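Local coordinates for takeout-like protein 1 (Epiphyas postvittana, PDB 3E8T), which probably carries hydrophobic ligands in insects, holding the long isoprenoid chain and quinone head of ubiquinone-8 in an internal tunnel, at residues A[74-86]-A[122-134]. Residues are numbered along the deposited sequence; the frame is centred on the assembly and turned at random. Where two conformers were deposited one is given.
Sequences VKWDLKKKNIEVD and HIHLVVSYEMEKD. With UQ8 (Ubiquinone-8), chain B.
Asp86 OD1 takes two bonds: His124 ND1 reaches its syn side at 2.7 Å, nearly straight and in the imidazole plane but 31° out of the carboxylate plane, and a water that also bonds Ile123 O donates to it. Facing each other as a non-hydrogen-bonded pair, the two side chains run side by side, His124 CG anti to the backbone N (chi1 -179°). A second water meets His124 NE2 and, weakly, Glu84 OE2, so both ring nitrogens are engaged; the carboxylates probably favour a protonated imidazole. Beneath, strands 82-86 and 122-133 run antiparallel, Ile83 pairing with Val127 and Val85 with Leu125 through two backbone bonds each. Those four apolar side chains share the inner face, where Leu125 CD2 touches ubiquinone-8 C15 at 3.5 Å. By the turn joining strands 74-77 and 82-86, long Lys81 lays CB over one Tyr129 face (CH-pi) while its amine makes a long, weak salt bridge to Glu130. Trp76 CZ2 covers the opposite rim obliquely; NE1 bonds Tyr129 OH weakly (2.9 Å), and Ile83 CG1 sits over the indole. Replacing Trp76 with alanine is likely to cost Tyr129 OH this donor, uncover Ile83 CG1 and open a gap beside quinone O2. Mostly polar outside, apolar inside, the strands suit a wall enclosing a lipid-like ligand.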
ATOM      1  N   VAL A  74       8.318  14.570  -0.241  1.00 16.58           N
ATOM      2  CA  VAL A  74       9.454  13.673  -0.221  1.00 16.35           C
ATOM      3  C   VAL A  74      10.601  14.407   0.453  1.00 16.19           C
ATOM      4  O   VAL A  74      10.944  15.520   0.011  1.00 20.38           O
ATOM      5  CB  VAL A  74       9.895  13.194  -1.599  1.00 17.03           C
ATOM      6  CG1 VAL A  74      11.126  12.321  -1.468  1.00 17.80           C
ATOM      7  CG2 VAL A  74       8.731  12.477  -2.339  1.00 19.12           C
ATOM      8  N   LYS A  75      11.127  13.854   1.549  1.00 18.03           N
ATOM      9  CA  LYS A  75      12.280  14.429   2.259  1.00 19.04           C
ATOM     10  C   LYS A  75      13.342  13.363   2.326  1.00 18.22           C
ATOM     11  O   LYS A  75      13.188  12.305   2.972  1.00 19.21           O
ATOM     12  CB  LYS A  75      11.929  14.845   3.669  1.00 21.60           C
ATOM     13  CG  LYS A  75      13.114  15.446   4.475  1.00 24.27           C
ATOM     14  CD  LYS A  75      12.683  15.956   5.867  1.00 27.59           C
ATOM     15  CE  LYS A  75      13.870  16.258   6.819  1.00 31.37           C
ATOM     16  NZ  LYS A  75      15.199  15.717   6.374  1.00 36.66           N
ATOM     17  N   TRP A  76      14.392  13.593   1.566  1.00 20.16           N
ATOM     18  CA  TRP A  76      15.487  12.705   1.460  1.00 22.12           C
ATOM     19  C   TRP A  76      16.546  13.278   2.390  1.00 24.06           C
ATOM     20  O   TRP A  76      16.993  14.402   2.174  1.00 26.23           O
ATOM     21  CB  TRP A  76      15.868  12.639  -0.039  1.00 23.05           C
ATOM     22  CG  TRP A  76      16.813  11.623  -0.358  1.00 21.67           C
ATOM     23  CD1 TRP A  76      18.052  11.435   0.213  1.00 23.44           C
ATOM     24  CD2 TRP A  76      16.677  10.625  -1.349  1.00 22.64           C
ATOM     25  NE1 TRP A  76      18.671  10.366  -0.379  1.00 23.61           N
ATOM     26  CE2 TRP A  76      17.854   9.837  -1.318  1.00 22.00           C
ATOM     27  CE3 TRP A  76      15.687  10.296  -2.257  1.00 24.50           C
ATOM     28  CZ2 TRP A  76      18.056   8.772  -2.163  1.00 25.63           C
ATOM     29  CZ3 TRP A  76      15.887   9.209  -3.087  1.00 25.49           C
ATOM     30  CH2 TRP A  76      17.075   8.470  -3.045  1.00 25.98           C
ATOM     31  N   ASP A  77      16.881  12.563   3.459  1.00 25.79           N
ATOM     32  CA  ASP A  77      17.840  13.009   4.463  1.00 27.95           C
ATOM     33  C   ASP A  77      19.176  12.294   4.298  1.00 28.71           C
ATOM     34  O   ASP A  77      19.329  11.156   4.726  1.00 27.13           O
ATOM     35  CB  ASP A  77      17.296  12.778   5.852  1.00 30.19           C
ATOM     36  CG  ASP A  77      18.263  13.196   6.942  1.00 33.31           C
ATOM     37  OD1 ASP A  77      19.386  13.648   6.610  1.00 34.98           O
ATOM     38  OD2 ASP A  77      17.900  13.027   8.134  1.00 40.94           O
ATOM     39  N   LEU A  78      20.147  12.978   3.698  1.00 29.51           N
ATOM     40  CA  LEU A  78      21.462  12.389   3.428  1.00 31.06           C
ATOM     41  C   LEU A  78      22.274  12.059   4.693  1.00 31.81           C
ATOM     42  O   LEU A  78      23.123  11.169   4.655  1.00 35.39           O
ATOM     43  CB  LEU A  78      22.249  13.319   2.475  1.00 30.72           C
ATOM     44  CG  LEU A  78      21.740  13.476   1.017  1.00 32.24           C
ATOM     45  CD1 LEU A  78      22.422  14.695   0.280  1.00 32.55           C
ATOM     46  CD2 LEU A  78      21.879  12.200   0.166  1.00 32.51           C
ATOM     47  N   LYS A  79      21.993  12.717   5.814  1.00 32.89           N
ATOM     48  CA  LYS A  79      22.731  12.469   7.061  1.00 33.21           C
ATOM     49  C   LYS A  79      22.308  11.165   7.751  1.00 33.19           C
ATOM     50  O   LYS A  79      23.145  10.331   8.132  1.00 31.84           O
ATOM     51  CB  LYS A  79      22.560  13.668   8.012  1.00 35.42           C
ATOM     52  CG  LYS A  79      23.251  13.515   9.365  1.00 35.53           C
ATOM     53  CD  LYS A  79      23.057  14.734  10.274  1.00 36.64           C
ATOM     54  CE  LYS A  79      23.901  14.612  11.543  1.00 38.40           C
ATOM     55  NZ  LYS A  79      23.476  13.493  12.443  1.00 40.85           N
ATOM     56  N   LYS A  80      20.993  10.996   7.884  1.00 30.83           N
ATOM     57  CA  LYS A  80      20.402   9.822   8.481  1.00 29.92           C
ATOM     58  C   LYS A  80      20.316   8.649   7.490  1.00 26.11           C
ATOM     59  O   LYS A  80      20.138   7.509   7.914  1.00 26.81           O
ATOM     60  CB  LYS A  80      19.004  10.147   8.989  1.00 31.64           C
ATOM     61  CG  LYS A  80      19.024  10.994  10.274  1.00 35.43           C
ATOM     62  CD  LYS A  80      17.633  11.298  10.787  1.00 35.43           C
ATOM     63  CE  LYS A  80      16.987  10.090  11.477  1.00 38.26           C
ATOM     64  NZ  LYS A  80      15.550  10.350  11.868  1.00 39.46           N
ATOM     65  N   LYS A  81      20.461   8.952   6.206  1.00 23.66           N
ATOM     66  CA  LYS A  81      20.250   8.025   5.097  1.00 22.87           C
ATOM     67  C   LYS A  81      18.863   7.385   5.175  1.00 19.11           C
ATOM     68  O   LYS A  81      18.686   6.170   5.141  1.00 16.92           O
ATOM     69  CB  LYS A  81      21.354   6.979   4.998  1.00 24.17           C
ATOM     70  CG  LYS A  81      22.740   7.586   4.791  1.00 27.11           C
ATOM     71  CD  LYS A  81      23.764   6.466   4.826  1.00 28.91           C
ATOM     72  CE  LYS A  81      25.134   6.871   5.357  1.00 30.64           C
ATOM     73  NZ  LYS A  81      26.022   5.667   5.393  1.00 32.35           N
ATOM     74  N   ASN A  82      17.874   8.244   5.311  1.00 17.87           N
ATOM     75  CA  ASN A  82      16.467   7.846   5.308  1.00 18.52           C
ATOM     76  C   ASN A  82      15.742   8.740   4.306  1.00 16.90           C
ATOM     77  O   ASN A  82      16.158   9.860   4.038  1.00 18.30           O
ATOM     78  CB  ASN A  82      15.802   8.010   6.700  1.00 20.02           C
ATOM     79  CG  ASN A  82      16.315   7.037   7.788  1.00 23.48           C
ATOM     80  OD1 ASN A  82      16.824   5.965   7.521  1.00 25.05           O
ATOM     81  ND2 ASN A  82      16.110   7.435   9.050  1.00 26.48           N
ATOM     82  N   ILE A  83      14.637   8.223   3.782  1.00 16.43           N
ATOM     83  CA  ILE A  83      13.736   8.942   2.892  1.00 16.86           C
ATOM     84  C   ILE A  83      12.338   8.878   3.509  1.00 16.28           C
ATOM     85  O   ILE A  83      11.887   7.784   3.828  1.00 16.04           O
ATOM     86  CB  ILE A  83      13.702   8.313   1.510  1.00 17.05           C
ATOM     87  CG1 ILE A  83      15.091   8.101   0.926  1.00 19.15           C
ATOM     88  CG2 ILE A  83      12.894   9.155   0.550  1.00 18.69           C
ATOM     89  CD1 ILE A  83      15.165   7.123  -0.243  1.00 21.63           C
ATOM     90  N   GLU A  84      11.669  10.018   3.670  1.00 16.46           N
ATOM     91  CA  GLU A  84      10.293  10.063   4.149  1.00 17.83           C
ATOM     92  C   GLU A  84       9.402  10.513   3.025  1.00 16.23           C
ATOM     93  O   GLU A  84       9.653  11.570   2.418  1.00 18.72           O
ATOM     94  CB  GLU A  84      10.142  11.037   5.296  1.00 21.17           C
ATOM     95  CG  GLU A  84      10.943  10.678   6.536  1.00 25.61           C
ATOM     96  CD  GLU A  84      10.555  11.476   7.778  1.00 29.31           C
ATOM     97  OE1 GLU A  84       9.529  12.208   7.759  1.00 35.56           O
ATOM     98  OE2 GLU A  84      11.271  11.345   8.809  1.00 36.29           O
ATOM     99  N   VAL A  85       8.365   9.703   2.740  1.00 15.27           N
ATOM    100  CA  VAL A  85       7.402   9.974   1.692  1.00 16.04           C
ATOM    101  C   VAL A  85       5.995  10.000   2.306  1.00 16.17           C
ATOM    102  O   VAL A  85       5.556   9.031   2.942  1.00 17.33           O
ATOM    103  CB  VAL A  85       7.437   8.908   0.549  1.00 16.80           C
ATOM    104  CG1 VAL A  85       6.537   9.315  -0.546  1.00 18.43           C
ATOM    105  CG2 VAL A  85       8.875   8.683   0.019  1.00 18.97           C
ATOM    106  N   ASP A  86       5.316  11.121   2.116  1.00 15.50           N
ATOM    107  CA  ASP A  86       3.937  11.290   2.549  1.00 14.58           C
ATOM    108  C   ASP A  86       3.084  11.382   1.301  1.00 14.34           C
ATOM    109  O   ASP A  86       3.389  12.152   0.393  1.00 15.94           O
ATOM    110  CB  ASP A  86       3.796  12.582   3.352  1.00 17.56           C
ATOM    111  CG  ASP A  86       4.448  12.497   4.672  1.00 22.89           C
ATOM    112  OD1 ASP A  86       3.926  11.736   5.494  1.00 25.14           O
ATOM    113  OD2 ASP A  86       5.470  13.163   4.911  1.00 27.40           O
ATOM    114  N   HIS A 122      -4.169   8.427   3.853  1.00 13.65           N
ATOM    115  CA  HIS A 122      -2.852   9.009   3.933  1.00 13.70           C
ATOM    116  C   HIS A 122      -1.867   7.999   4.435  1.00 14.55           C
ATOM    117  O   HIS A 122      -2.160   7.223   5.347  1.00 16.45           O
ATOM    118  CB  HIS A 122      -2.883  10.227   4.840  1.00 14.83           C
ATOM    119  CG  HIS A 122      -3.566  11.406   4.204  1.00 16.81           C
ATOM    120  ND1 HIS A 122      -2.906  12.577   3.887  1.00 19.18           N
ATOM    121  CD2 HIS A 122      -4.814  11.550   3.706  1.00 18.36           C
ATOM    122  CE1 HIS A 122      -3.735  13.395   3.268  1.00 21.41           C
ATOM    123  NE2 HIS A 122      -4.904  12.815   3.175  1.00 20.86           N
ATOM    124  N   ILE A 123      -0.718   7.949   3.761  1.00 14.31           N
ATOM    125  CA  ILE A 123       0.326   7.006   4.026  1.00 13.71           C
ATOM    126  C   ILE A 123       1.624   7.754   4.329  1.00 13.87           C
ATOM    127  O   ILE A 123       1.969   8.697   3.653  1.00 14.65           O
ATOM    128  CB  ILE A 123       0.586   6.053   2.842  1.00 15.94           C
ATOM    129  CG1 ILE A 123      -0.695   5.347   2.437  1.00 19.94           C
ATOM    130  CG2 ILE A 123       1.678   5.062   3.134  1.00 16.80           C
ATOM    131  CD1 ILE A 123      -1.226   4.425   3.401  1.00 23.33           C
ATOM    132  N   HIS A 124       2.315   7.348   5.375  1.00 14.13           N
ATOM    133  CA  HIS A 124       3.644   7.856   5.751  1.00 14.32           C
ATOM    134  C   HIS A 124       4.638   6.702   5.666  1.00 13.70           C
ATOM    135  O   HIS A 124       4.565   5.741   6.432  1.00 14.34           O
ATOM    136  CB  HIS A 124       3.625   8.471   7.162  1.00 16.05           C
ATOM    137  CG  HIS A 124       4.934   9.033   7.624  1.00 18.52           C
ATOM    138  ND1 HIS A 124       5.416  10.240   7.174  1.00 23.58           N
ATOM    139  CD2 HIS A 124       5.859   8.561   8.504  1.00 22.88           C
ATOM    140  CE1 HIS A 124       6.586  10.483   7.746  1.00 24.27           C
ATOM    141  NE2 HIS A 124       6.868   9.495   8.573  1.00 23.65           N
ATOM    142  N   LEU A 125       5.537   6.789   4.699  1.00 14.60           N
ATOM    143  CA  LEU A 125       6.539   5.766   4.434  1.00 14.41           C
ATOM    144  C   LEU A 125       7.917   6.311   4.794  1.00 13.86           C
ATOM    145  O   LEU A 125       8.280   7.402   4.377  1.00 15.92           O
ATOM    146  CB  LEU A 125       6.513   5.415   2.936  1.00 15.01           C
ATOM    147  CG  LEU A 125       7.632   4.576   2.363  1.00 15.39           C
ATOM    148  CD1 LEU A 125       7.518   3.134   2.889  1.00 17.11           C
ATOM    149  CD2 LEU A 125       7.591   4.623   0.842  1.00 18.32           C
ATOM    150  N   VAL A 126       8.702   5.552   5.541  1.00 13.66           N
ATOM    151  CA  VAL A 126      10.084   5.871   5.827  1.00 13.89           C
ATOM    152  C   VAL A 126      10.931   4.710   5.338  1.00 13.43           C
ATOM    153  O   VAL A 126      10.615   3.553   5.646  1.00 14.96           O
ATOM    154  CB  VAL A 126      10.323   6.118   7.320  1.00 16.96           C
ATOM    155  CG1 VAL A 126      11.796   6.558   7.532  1.00 19.76           C
ATOM    156  CG2 VAL A 126       9.305   7.125   7.864  1.00 19.51           C
ATOM    157  N   VAL A 127      11.969   5.016   4.566  1.00 13.06           N
ATOM    158  CA  VAL A 127      12.856   3.989   4.037  1.00 13.34           C
ATOM    159  C   VAL A 127      14.279   4.337   4.417  1.00 13.99           C
ATOM    160  O   VAL A 127      14.694   5.494   4.281  1.00 15.83           O
ATOM    161  CB  VAL A 127      12.771   3.943   2.514  1.00 14.43           C
ATOM    162  CG1 VAL A 127      13.838   3.031   1.885  1.00 16.95           C
ATOM    163  CG2 VAL A 127      11.343   3.584   2.053  1.00 16.83           C
ATOM    164  N   SER A 128      15.036   3.349   4.889  1.00 13.40           N
ATOM    165  CA  SER A 128      16.467   3.495   5.067  1.00 14.01           C
ATOM    166  C   SER A 128      17.206   2.933   3.879  1.00 13.59           C
ATOM    167  O   SER A 128      16.767   1.954   3.274  1.00 15.76           O
ATOM    168  CB  SER A 128      16.893   2.823   6.330  1.00 16.69           C
ATOM    169  OG  SER A 128      16.495   1.502   6.315  1.00 19.98           O
ATOM    170  N   TYR A 129      18.316   3.571   3.519  1.00 13.13           N
ATOM    171  CA  TYR A 129      19.061   3.148   2.333  1.00 15.29           C
ATOM    172  C   TYR A 129      20.546   3.306   2.597  1.00 15.57           C
ATOM    173  O   TYR A 129      20.981   3.978   3.534  1.00 15.85           O
ATOM    174  CB  TYR A 129      18.663   3.988   1.092  1.00 15.79           C
ATOM    175  CG  TYR A 129      19.166   5.369   1.138  1.00 16.03           C
ATOM    176  CD1 TYR A 129      20.434   5.659   0.642  1.00 18.28           C
ATOM    177  CD2 TYR A 129      18.435   6.417   1.725  1.00 16.48           C
ATOM    178  CE1 TYR A 129      20.935   6.928   0.696  1.00 18.97           C
ATOM    179  CE2 TYR A 129      18.957   7.709   1.784  1.00 18.75           C
ATOM    180  CZ  TYR A 129      20.235   7.947   1.274  1.00 20.32           C
ATOM    181  OH  TYR A 129      20.751   9.205   1.339  1.00 23.55           O
ATOM    182  N   GLU A 130      21.310   2.718   1.696  1.00 16.94           N
ATOM    183  CA  GLU A 130      22.739   2.938   1.636  0.50 19.57           C
ATOM    184  C   GLU A 130      23.095   3.203   0.185  1.00 19.71           C
ATOM    185  O   GLU A 130      22.528   2.571  -0.705  1.00 19.18           O
ATOM    186  CB  GLU A 130      23.450   1.677   2.106  0.50 21.65           C
ATOM    187  CG  GLU A 130      23.404   1.451   3.620  0.50 24.73           C
ATOM    188  CD  GLU A 130      24.276   2.423   4.381  0.50 28.75           C
ATOM    189  OE1 GLU A 130      25.478   2.513   4.050  0.50 30.47           O
ATOM    190  OE2 GLU A 130      23.754   3.101   5.294  0.50 32.28           O
ATOM    191  N   MET A 131      24.026   4.121  -0.038  1.00 20.08           N
ATOM    192  CA  MET A 131      24.602   4.335  -1.350  1.00 20.93           C
ATOM    193  C   MET A 131      25.744   3.351  -1.463  1.00 20.59           C
ATOM    194  O   MET A 131      26.659   3.349  -0.619  1.00 21.94           O
ATOM    195  CB  MET A 131      25.149   5.756  -1.493  1.00 23.91           C
ATOM    196  CG  MET A 131      24.162   6.894  -1.506  1.00 27.82           C
ATOM    197  SD  MET A 131      22.999   6.763  -2.818  1.00 32.46           S
ATOM    198  CE  MET A 131      23.995   6.128  -4.126  1.00 30.39           C
ATOM    199  N   GLU A 132      25.664   2.492  -2.469  1.00 18.36           N
ATOM    200  CA  GLU A 132      26.644   1.417  -2.636  1.00 19.08           C
ATOM    201  C   GLU A 132      27.184   1.387  -4.036  1.00 18.13           C
ATOM    202  O   GLU A 132      26.429   1.510  -4.998  1.00 18.63           O
ATOM    203  CB  GLU A 132      25.990   0.051  -2.351  1.00 19.64           C
ATOM    204  CG  GLU A 132      25.422  -0.063  -0.936  1.00 20.79           C
ATOM    205  CD  GLU A 132      24.772  -1.405  -0.608  1.00 22.93           C
ATOM    206  OE1 GLU A 132      24.583  -2.282  -1.496  1.00 26.66           O
ATOM    207  OE2 GLU A 132      24.400  -1.588   0.566  1.00 27.18           O
ATOM    208  N   LYS A 133      28.477   1.108  -4.150  1.00 17.38           N
ATOM    209  CA  LYS A 133      29.100   0.926  -5.455  1.00 19.03           C
ATOM    210  C   LYS A 133      29.088  -0.544  -5.799  1.00 18.52           C
ATOM    211  O   LYS A 133      29.486  -1.358  -4.963  1.00 19.69           O
ATOM    212  CB  LYS A 133      30.528   1.436  -5.365  1.00 21.15           C
ATOM    213  CG  LYS A 133      31.185   1.715  -6.665  1.00 24.05           C
ATOM    214  CD  LYS A 133      32.529   2.357  -6.453  1.00 25.79           C
ATOM    215  CE  LYS A 133      32.460   3.772  -5.930  1.00 27.36           C
ATOM    216  NZ  LYS A 133      31.803   4.783  -6.789  1.00 29.16           N
ATOM    217  N   ASP A 134      28.647  -0.890  -7.014  1.00 18.47           N
ATOM    218  CA  ASP A 134      28.604  -2.279  -7.464  1.00 18.98           C
ATOM    219  C   ASP A 134      29.991  -2.721  -7.955  1.00 18.83           C
ATOM    220  O   ASP A 134      30.962  -1.997  -7.863  1.00 18.09           O
ATOM    221  CB  ASP A 134      27.463  -2.495  -8.472  1.00 19.28           C
ATOM    222  CG  ASP A 134      27.723  -1.898  -9.841  1.00 20.41           C
ATOM    223  OD1 ASP A 134      28.852  -1.470 -10.114  1.00 20.14           O
ATOM    224  OD2 ASP A 134      26.762  -1.903 -10.696  1.00 23.94           O
TER
HETATM  225  C45 UQ8 B 221     -14.278  -8.915   6.694  1.00 41.01           C
HETATM  226  C44 UQ8 B 221     -14.217  -7.946   7.877  1.00 39.34           C
HETATM  227  C46 UQ8 B 221     -15.529  -7.998   8.616  1.00 40.20           C
HETATM  228  C43 UQ8 B 221     -13.900  -6.520   7.466  1.00 39.20           C
HETATM  229  C42 UQ8 B 221     -12.738  -6.471   6.462  1.00 36.40           C
HETATM  230  C41 UQ8 B 221     -11.442  -6.836   7.173  1.00 33.97           C
HETATM  231  C39 UQ8 B 221     -10.333  -5.895   6.752  1.00 33.04           C
HETATM  232  C40 UQ8 B 221      -9.032  -6.416   6.145  1.00 37.10           C
HETATM  233  C38 UQ8 B 221     -10.464  -4.552   6.985  1.00 29.04           C
HETATM  234  C37 UQ8 B 221      -9.520  -3.596   6.638  1.00 27.70           C
HETATM  235  C36 UQ8 B 221     -10.227  -2.250   6.797  1.00 27.10           C
HETATM  236  C34 UQ8 B 221      -9.404  -1.081   6.288  1.00 26.04           C
HETATM  237  C35 UQ8 B 221     -10.075   0.132   6.223  1.00 27.64           C
HETATM  238  C33 UQ8 B 221      -8.095  -1.257   5.846  1.00 24.02           C
HETATM  239  C32 UQ8 B 221      -7.198  -0.297   5.388  1.00 27.74           C
HETATM  240  C31 UQ8 B 221      -6.188  -0.998   4.441  1.00 25.98           C
HETATM  241  C29 UQ8 B 221      -5.048  -0.093   3.995  1.00 27.81           C
HETATM  242  C30 UQ8 B 221      -4.327   0.830   5.028  1.00 29.58           C
HETATM  243  C28 UQ8 B 221      -4.652  -0.088   2.662  1.00 30.30           C
HETATM  244  C27 UQ8 B 221      -3.632   0.692   2.131  1.00 29.80           C
HETATM  245  C26 UQ8 B 221      -2.951   0.002   0.940  1.00 29.70           C
HETATM  246  C24 UQ8 B 221      -2.003   0.968   0.222  1.00 29.29           C
HETATM  247  C25 UQ8 B 221      -2.557   2.164  -0.571  1.00 31.99           C
HETATM  248  C23 UQ8 B 221      -0.642   0.762   0.297  1.00 28.86           C
HETATM  249  C22 UQ8 B 221       0.363   1.530  -0.298  1.00 31.24           C
HETATM  250  C21 UQ8 B 221       1.746   1.069   0.160  1.00 33.40           C
HETATM  251  C19 UQ8 B 221       2.889   2.040  -0.141  1.00 34.02           C
HETATM  252  C20 UQ8 B 221       4.209   1.604   0.494  1.00 34.05           C
HETATM  253  C18 UQ8 B 221       3.030   2.371  -1.633  1.00 35.70           C
HETATM  254  C17 UQ8 B 221       4.249   3.267  -1.897  1.00 38.34           C
HETATM  255  C16 UQ8 B 221       4.170   4.006  -3.243  1.00 42.71           C
HETATM  256  C14 UQ8 B 221       5.552   4.550  -3.588  1.00 45.11           C
HETATM  257  C15 UQ8 B 221       6.424   5.139  -2.463  1.00 46.33           C
HETATM  258  C13 UQ8 B 221       6.049   4.497  -4.888  1.00 46.25           C
HETATM  259  C12 UQ8 B 221       7.314   4.966  -5.233  1.00 46.77           C
HETATM  260  C11 UQ8 B 221       7.419   5.439  -6.697  1.00 49.12           C
HETATM  261  C9  UQ8 B 221       8.549   6.471  -6.876  1.00 50.96           C
HETATM  262  C10 UQ8 B 221       9.555   6.448  -5.712  1.00 51.64           C
HETATM  263  C8  UQ8 B 221       9.242   6.215  -8.211  1.00 51.26           C
HETATM  264  C7  UQ8 B 221      10.662   5.662  -8.052  1.00 62.77           C
HETATM  265  C6  UQ8 B 221      11.722   6.761  -7.800  1.00 52.06           C
HETATM  266  C1  UQ8 B 221      12.696   6.560  -6.814  1.00 54.07           C
HETATM  267  C1M UQ8 B 221      12.667   5.370  -6.088  1.00 59.53           C
HETATM  268  C2  UQ8 B 221      13.678   7.520  -6.542  1.00 54.90           C
HETATM  269  O2  UQ8 B 221      14.539   7.340  -5.676  1.00 50.23           O
HETATM  270  C3  UQ8 B 221      13.707   8.703  -7.264  1.00 53.03           C
HETATM  271  O3  UQ8 B 221      14.665   9.636  -6.998  1.00 53.28           O
HETATM  272  C3M UQ8 B 221      15.854   9.338  -7.728  1.00 57.12           C
HETATM  273  C4  UQ8 B 221      12.751   8.936  -8.245  1.00 51.72           C
HETATM  274  O4  UQ8 B 221      12.795  10.108  -8.946  1.00 54.07           O
HETATM  275  C4M UQ8 B 221      12.809  11.232  -8.053  1.00 55.49           C
HETATM  276  C5  UQ8 B 221      11.766   7.974  -8.510  1.00 57.52           C
HETATM  277  O5  UQ8 B 221      10.936   8.204  -9.394  1.00 56.03           O
HETATM  278  O   HOH W   1       8.910   9.672  10.306  1.00 39.08           O
HETATM  279  O   HOH W   2       1.101  11.044   5.036  1.00 24.02           O